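Local coordinates for inorganic pyrophosphatase (Ehrlichia chaffeensis, PDB 3LO0), which probably hydrolyses inorganic pyrophosphate to two phosphate ions with the help of magnesium, working as a homohexamer, at residues S146-P149 and V150-N154. Sequence-based numbering, arbitrary orientation.
Sequences SDFP and VSFLN
Phe148 and Phe152 meet in a T-shaped (edge-to-face) stack at the start of helix 150-162, where the loop that follows strand 124-131 turns into the helix with Pro149 at the N-cap position. The two side chains run alongside each other, pointing the same way, but their rings are turned by 62° with centroids 5.0 Å apart. Phe152 supplies the edge: its CE2 stands 3.8 Å above the ring plane of Phe148, over the centre, while CD2 comes to 3.7 Å from Phe148 CG. Phe152 CG lies anti to the backbone N (chi1 -178°) and Phe148 CG anti to its own carbonyl carbon, which helps bring the two rings together.

Phe148 also packs on Leu128 and Val130 of strand 124-131, so the residue before the N-cap lies against the sheet, and Tyr138 of a second subunit packs against Phe148, Pro149 and Phe152, which places this corner at a subunit interface. Leu153 follows on the next position, its CD2 4.3 Å from Phe148 CB. In the backbone, the first helical turn closes on one carbonyl: Pro149 O takes a weak, bent bond from Phe152 N, and Leu153 N reaches the same oxygen at 3.3 Å, with an N-H...O angle of 165° and in the carbonyl plane.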
loop_
_atom_site.group_PDB
_atom_site.type_symbol
_atom_site.label_atom_id
_atom_site.label_comp_id
_atom_site.label_asym_id
_atom_site.label_seq_id
_atom_site.Cartn_x
_atom_site.Cartn_y
_atom_site.Cartn_z
ATOM N N SER A 146 -2.041 20.554 23.541
ATOM C CA SER A 146 -0.681 21.092 23.676
ATOM C C SER A 146 0.358 20.027 24.097
ATOM O O SER A 146 1.580 20.269 24.008
ATOM C CB SER A 146 -0.671 22.298 24.634
ATOM O OG SER A 146 -1.355 22.019 25.839
ATOM N N ASP A 147 -0.106 18.847 24.521
ATOM C CA ASP A 147 0.791 17.723 24.783
ATOM C C ASP A 147 1.346 17.090 23.517
ATOM O O ASP A 147 2.327 16.356 23.610
ATOM C CB ASP A 147 0.115 16.640 25.634
ATOM C CG ASP A 147 -0.180 17.093 27.042
ATOM O OD1 ASP A 147 0.589 17.922 27.588
ATOM O OD2 ASP A 147 -1.194 16.630 27.613
ATOM N N PHE A 148 0.726 17.326 22.343
ATOM C CA PHE A 148 1.342 16.974 21.080
ATOM C C PHE A 148 2.477 17.938 20.677
ATOM O O PHE A 148 2.421 19.110 21.020
ATOM C CB PHE A 148 0.345 17.006 19.923
ATOM C CG PHE A 148 -0.521 15.788 19.821
ATOM C CD1 PHE A 148 -1.899 15.884 19.987
ATOM C CD2 PHE A 148 0.036 14.547 19.556
ATOM C CE1 PHE A 148 -2.695 14.746 19.866
ATOM C CE2 PHE A 148 -0.752 13.421 19.441
ATOM C CZ PHE A 148 -2.127 13.526 19.584
ATOM N N PRO A 149 3.444 17.461 19.868
ATOM C CA PRO A 149 4.432 18.361 19.260
ATOM C C PRO A 149 3.773 19.506 18.481
ATOM O O PRO A 149 2.825 19.265 17.750
ATOM C CB PRO A 149 5.185 17.440 18.278
ATOM C CG PRO A 149 5.009 16.043 18.855
ATOM C CD PRO A 149 3.632 16.063 19.432
ATOM N N VAL A 150 4.292 20.728 18.608
ATOM C CA VAL A 150 3.716 21.874 17.900
ATOM C C VAL A 150 3.761 21.671 16.386
ATOM O O VAL A 150 2.846 22.091 15.662
ATOM C CB VAL A 150 4.395 23.217 18.323
ATOM C CG1 VAL A 150 5.843 23.350 17.738
ATOM C CG2 VAL A 150 3.505 24.424 17.959
ATOM N N SER A 151 4.785 20.977 15.894
ATOM C CA SER A 151 4.867 20.703 14.464
ATOM C C SER A 151 3.643 19.931 13.980
ATOM O O SER A 151 3.137 20.173 12.890
ATOM C CB SER A 151 6.162 19.945 14.099
ATOM O OG SER A 151 6.404 18.830 14.948
ATOM N N PHE A 152 3.150 19.024 14.809
ATOM C CA PHE A 152 1.974 18.241 14.462
ATOM C C PHE A 152 0.712 19.136 14.422
ATOM O O PHE A 152 -0.023 19.160 13.450
ATOM C CB PHE A 152 1.819 17.112 15.461
ATOM C CG PHE A 152 0.657 16.206 15.166
ATOM C CD1 PHE A 152 0.503 15.633 13.905
ATOM C CD2 PHE A 152 -0.279 15.922 16.155
ATOM C CE1 PHE A 152 -0.590 14.803 13.622
ATOM C CE2 PHE A 152 -1.366 15.095 15.879
ATOM C CZ PHE A 152 -1.517 14.530 14.625
ATOM N N LEU A 153 0.536 19.919 15.466
ATOM C CA LEU A 153 -0.593 20.826 15.548
ATOM C C LEU A 153 -0.595 21.777 14.389
ATOM O O LEU A 153 -1.634 22.036 13.819
ATOM C CB LEU A 153 -0.517 21.616 16.839
ATOM C CG LEU A 153 -0.642 20.830 18.125
ATOM C CD1 LEU A 153 -0.463 21.760 19.308
ATOM C CD2 LEU A 153 -2.017 20.102 18.157
ATOM N N ASN A 154 0.583 22.310 14.041
ATOM C CA ASN A 154 0.692 23.267 12.934
ATOM C C ASN A 154 0.361 22.617 11.584
ATOM O O ASN A 154 -0.281 23.225 10.715
ATOM C CB ASN A 154 2.083 23.937 12.926
ATOM C CG ASN A 154 2.298 24.899 14.105
ATOM O OD1 ASN A 154 1.345 25.393 14.711
ATOM N ND2 ASN A 154 3.567 25.169 14.432
#